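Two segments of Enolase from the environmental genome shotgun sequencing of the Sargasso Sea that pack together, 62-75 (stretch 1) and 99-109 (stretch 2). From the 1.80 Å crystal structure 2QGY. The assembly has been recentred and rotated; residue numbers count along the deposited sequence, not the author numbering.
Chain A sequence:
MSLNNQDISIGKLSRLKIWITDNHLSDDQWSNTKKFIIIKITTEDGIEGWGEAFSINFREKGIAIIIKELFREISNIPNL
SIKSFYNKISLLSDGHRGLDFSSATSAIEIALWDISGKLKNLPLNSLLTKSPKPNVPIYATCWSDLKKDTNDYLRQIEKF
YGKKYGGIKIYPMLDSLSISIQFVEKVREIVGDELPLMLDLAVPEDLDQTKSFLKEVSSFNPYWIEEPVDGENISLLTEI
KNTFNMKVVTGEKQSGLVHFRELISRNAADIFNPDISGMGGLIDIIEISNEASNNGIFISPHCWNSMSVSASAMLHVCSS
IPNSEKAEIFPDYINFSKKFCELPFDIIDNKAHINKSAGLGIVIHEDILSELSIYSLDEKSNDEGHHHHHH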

# COMPACT_ATOMS: atom_id res chain seq x y z
N GLY A 62 3.44 12.37 4.91
CA GLY A 62 4.07 11.04 4.96
C GLY A 62 4.68 10.68 3.61
O GLY A 62 5.82 10.23 3.54
N ILE A 63 3.93 10.93 2.54
CA ILE A 63 4.42 10.67 1.20
C ILE A 63 5.67 11.53 0.92
O ILE A 63 6.70 11.03 0.41
CB ILE A 63 3.30 10.87 0.16
CG1 ILE A 63 2.21 9.77 0.32
CG2 ILE A 63 3.85 10.89 -1.28
CD1 ILE A 63 0.93 10.12 -0.40
N ALA A 64 5.57 12.82 1.25
CA ALA A 64 6.71 13.74 1.02
C ALA A 64 7.98 13.31 1.76
O ALA A 64 9.10 13.44 1.23
CB ALA A 64 6.31 15.14 1.43
N ILE A 65 7.82 12.87 3.01
CA ILE A 65 8.94 12.38 3.79
C ILE A 65 9.59 11.14 3.19
O ILE A 65 10.83 11.03 3.15
CB ILE A 65 8.52 12.18 5.28
CG1 ILE A 65 8.21 13.53 5.93
CG2 ILE A 65 9.57 11.35 6.05
CD1 ILE A 65 9.31 14.58 5.83
N ILE A 66 8.77 10.24 2.66
CA ILE A 66 9.27 9.09 1.91
C ILE A 66 10.02 9.50 0.65
O ILE A 66 11.12 9.01 0.41
CB ILE A 66 8.12 8.09 1.59
CG1 ILE A 66 7.61 7.46 2.89
CG2 ILE A 66 8.62 6.99 0.63
CD1 ILE A 66 6.27 6.70 2.65
N ILE A 67 9.45 10.41 -0.15
CA ILE A 67 10.19 10.94 -1.28
C ILE A 67 11.54 11.50 -0.82
O ILE A 67 12.56 11.25 -1.46
CB ILE A 67 9.40 12.10 -2.00
CG1 ILE A 67 8.14 11.53 -2.65
CG2 ILE A 67 10.29 12.81 -3.05
CD1 ILE A 67 7.14 12.60 -3.13
N LYS A 68 11.54 12.27 0.26
CA LYS A 68 12.77 12.85 0.78
C LYS A 68 13.78 11.76 1.17
O LYS A 68 14.98 11.87 0.84
CB LYS A 68 12.49 13.76 2.00
CG LYS A 68 13.80 14.37 2.57
CD LYS A 68 13.54 15.50 3.58
CE LYS A 68 13.77 15.04 5.02
NZ LYS A 68 13.73 16.17 6.05
N GLU A 69 13.31 10.70 1.82
CA GLU A 69 14.25 9.64 2.22
C GLU A 69 14.80 8.85 1.06
O GLU A 69 16.00 8.45 1.04
CB GLU A 69 13.62 8.69 3.24
CG GLU A 69 13.41 9.30 4.64
CD GLU A 69 14.69 9.85 5.27
OE1 GLU A 69 15.75 9.20 5.17
OE2 GLU A 69 14.63 10.94 5.89
N LEU A 70 13.94 8.61 0.07
CA LEU A 70 14.37 7.95 -1.15
C LEU A 70 15.38 8.82 -1.89
O LEU A 70 16.40 8.34 -2.38
CB LEU A 70 13.18 7.61 -2.03
CG LEU A 70 12.27 6.51 -1.45
CD1 LEU A 70 11.02 6.31 -2.33
CD2 LEU A 70 12.99 5.19 -1.27
N PHE A 71 15.12 10.12 -1.92
CA PHE A 71 16.01 11.03 -2.59
C PHE A 71 17.41 10.96 -2.00
O PHE A 71 18.38 10.87 -2.74
CB PHE A 71 15.46 12.45 -2.54
CG PHE A 71 16.44 13.48 -2.98
CD1 PHE A 71 16.63 13.74 -4.33
CD2 PHE A 71 17.17 14.21 -2.05
CE1 PHE A 71 17.53 14.69 -4.75
CE2 PHE A 71 18.08 15.17 -2.47
CZ PHE A 71 18.25 15.40 -3.81
N ARG A 72 17.50 11.01 -0.67
CA ARG A 72 18.78 10.98 0.03
C ARG A 72 19.54 9.71 -0.34
O ARG A 72 20.75 9.74 -0.62
CB ARG A 72 18.58 11.04 1.53
CG ARG A 72 18.21 12.41 2.07
CD ARG A 72 18.21 12.39 3.60
NE ARG A 72 17.64 13.62 4.16
CZ ARG A 72 17.09 13.72 5.37
NH1 ARG A 72 17.01 12.67 6.18
NH2 ARG A 72 16.61 14.89 5.78
N GLU A 73 18.82 8.59 -0.36
CA GLU A 73 19.45 7.31 -0.67
C GLU A 73 19.98 7.25 -2.10
O GLU A 73 21.05 6.71 -2.36
CB GLU A 73 18.46 6.16 -0.39
CG GLU A 73 19.02 4.77 -0.67
CD GLU A 73 20.18 4.36 0.27
OE1 GLU A 73 20.43 5.03 1.29
OE2 GLU A 73 20.82 3.33 -0.03
N ILE A 74 19.25 7.82 -3.04
CA ILE A 74 19.65 7.73 -4.44
C ILE A 74 20.55 8.87 -4.93
O ILE A 74 21.11 8.76 -6.02
CB ILE A 74 18.42 7.63 -5.36
CG1 ILE A 74 17.65 8.95 -5.35
CG2 ILE A 74 17.55 6.43 -4.93
CD1 ILE A 74 16.78 9.20 -6.56
N SER A 75 20.69 9.93 -4.14
CA SER A 75 21.35 11.17 -4.60
C SER A 75 22.87 11.05 -4.83
O SER A 75 23.46 11.89 -5.52
CB SER A 75 21.06 12.35 -3.67
OG SER A 75 21.58 12.11 -2.37
N LEU A 99 -0.12 2.19 -1.79
CA LEU A 99 -0.34 3.40 -2.59
C LEU A 99 0.59 4.54 -2.22
O LEU A 99 1.11 5.20 -3.11
CB LEU A 99 -1.79 3.87 -2.46
CG LEU A 99 -2.85 3.12 -3.27
CD1 LEU A 99 -4.10 4.00 -3.32
CD2 LEU A 99 -2.37 2.79 -4.73
N ASP A 100 0.79 4.77 -0.91
CA ASP A 100 1.64 5.85 -0.44
C ASP A 100 3.06 5.69 -1.00
O ASP A 100 3.63 6.63 -1.55
CB ASP A 100 1.65 5.90 1.10
CG ASP A 100 0.23 5.94 1.67
OD1 ASP A 100 -0.18 7.04 2.11
OD2 ASP A 100 -0.49 4.88 1.67
N PHE A 101 3.63 4.48 -0.91
CA PHE A 101 4.99 4.29 -1.38
C PHE A 101 5.05 4.45 -2.91
O PHE A 101 5.97 5.09 -3.44
CB PHE A 101 5.51 2.91 -0.95
CG PHE A 101 6.90 2.61 -1.42
CD1 PHE A 101 8.01 3.22 -0.79
CD2 PHE A 101 7.12 1.72 -2.45
CE1 PHE A 101 9.30 2.94 -1.23
CE2 PHE A 101 8.41 1.44 -2.87
CZ PHE A 101 9.50 2.05 -2.25
N SER A 102 4.08 3.86 -3.60
CA SER A 102 3.99 3.89 -5.05
C SER A 102 3.80 5.33 -5.53
O SER A 102 4.30 5.69 -6.61
CB SER A 102 2.82 2.99 -5.56
OG SER A 102 3.09 1.61 -5.29
N SER A 103 3.07 6.15 -4.75
CA SER A 103 2.95 7.59 -5.08
C SER A 103 4.31 8.29 -4.96
O SER A 103 4.67 9.12 -5.81
CB SER A 103 1.96 8.32 -4.18
OG SER A 103 0.65 7.90 -4.48
N ALA A 104 5.04 7.97 -3.89
CA ALA A 104 6.39 8.53 -3.70
C ALA A 104 7.33 8.20 -4.87
O ALA A 104 7.98 9.09 -5.40
CB ALA A 104 7.00 8.04 -2.38
N THR A 105 7.38 6.93 -5.26
CA THR A 105 8.32 6.49 -6.30
C THR A 105 7.84 7.02 -7.64
O THR A 105 8.65 7.33 -8.47
CB THR A 105 8.50 4.97 -6.41
OG1 THR A 105 7.26 4.34 -6.78
CG2 THR A 105 8.95 4.42 -5.04
N SER A 106 6.53 7.11 -7.84
CA SER A 106 6.01 7.76 -9.09
C SER A 106 6.58 9.17 -9.27
O SER A 106 7.00 9.55 -10.38
CB SER A 106 4.48 7.88 -9.09
OG SER A 106 3.94 6.59 -9.12
N ALA A 107 6.52 9.97 -8.22
CA ALA A 107 6.89 11.36 -8.33
C ALA A 107 8.38 11.42 -8.76
O ALA A 107 8.72 12.20 -9.64
CB ALA A 107 6.66 12.11 -7.04
N ILE A 108 9.22 10.60 -8.14
CA ILE A 108 10.66 10.65 -8.41
C ILE A 108 10.88 10.12 -9.83
O ILE A 108 11.57 10.76 -10.63
CB ILE A 108 11.48 9.84 -7.41
CG1 ILE A 108 11.40 10.44 -6.01
CG2 ILE A 108 12.97 9.78 -7.88
CD1 ILE A 108 11.93 9.48 -4.88
N GLU A 109 10.25 8.99 -10.18
CA GLU A 109 10.51 8.45 -11.52
C GLU A 109 10.07 9.41 -12.61
O GLU A 109 10.76 9.56 -13.63
CB GLU A 109 9.89 7.07 -11.74
CG GLU A 109 10.54 6.32 -12.92
CD GLU A 109 9.75 5.11 -13.35
OE1 GLU A 109 9.68 4.11 -12.58
OE2 GLU A 109 9.22 5.17 -14.46

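How do the two backbones meet? Both stretches are α-helical, and their axes approach to 8.7 Å with an angle of 53° between their N-to-C directions. Each helix satisfies its backbone internally through i to i+4 hydrogen bonds, such as I67 N to I63 O at 2.9 Å and A104 N to D100 O at 3.0 Å. No hydrogen bond passes between the stretches, so the contact rests on the packing of side chains. The backbones come nearest at I67 and A104, whose CA atoms are 5.1 Å apart.

What allows so close an approach? A104 points toward the other helix with nothing beyond its CB, and this methyl sits as a knob among I63, I66, I67 and L70. A104 CB lies 3.6 Å from I66 CG2 and 3.7 Å from I67 CG1, while I67 CG1 also reaches A104 CA at 3.6 Å. The small side chain thus lets the isoleucine pack directly against the backbone. One turn later, A107 is small as well, and its CB meets I67 CD1 at 4.0 Å.

How does stretch 1 fill the space around this crossing? L70, pointing toward stretch 2, is a knob among F101, A104, T105 and I108. Its CD1 is 3.9 Å from F101 CE1 and 3.9 Å from T105 CG2, so the threonine offers its methyl here while its OG1 is hydrogen-bonded elsewhere in the structure. F101 starts out away from stretch 1, yet its ring comes back within reach, and I66 CG2 approaches F101 CD1 obliquely at 4.1 Å.

Which residues extend the contact toward its two ends? Toward the C-terminal ends, I108 has more area covered by the opposing stretch than any other residue. Its CD1 lies 3.6 Å from L70 CB and 3.9 Å from I67 O, and its CG2 lies 4.1 Å from I74 CD1; the branched side chain therefore touches successive turns of stretch 1. At the other end, I63 CG1 packs 3.9 Å from D100 O and 4.0 Å from D100 CB. The carboxylate of D100 is hydrogen-bonded elsewhere in the structure, so its place beside I63 leaves neither oxygen unpaired.

What is buried, and what stays out? The two stretches together bury 524 Å², and every residue contributing to that area is buried in the assembly. The charged side chains of K68, E69, R72 and E73 take no part. Among them, R72 NH1 and E69 OE2 form a salt bridge at 3.0 Å, away from an interface that is mainly aliphatic and aromatic, with D100 and S103 as polar members.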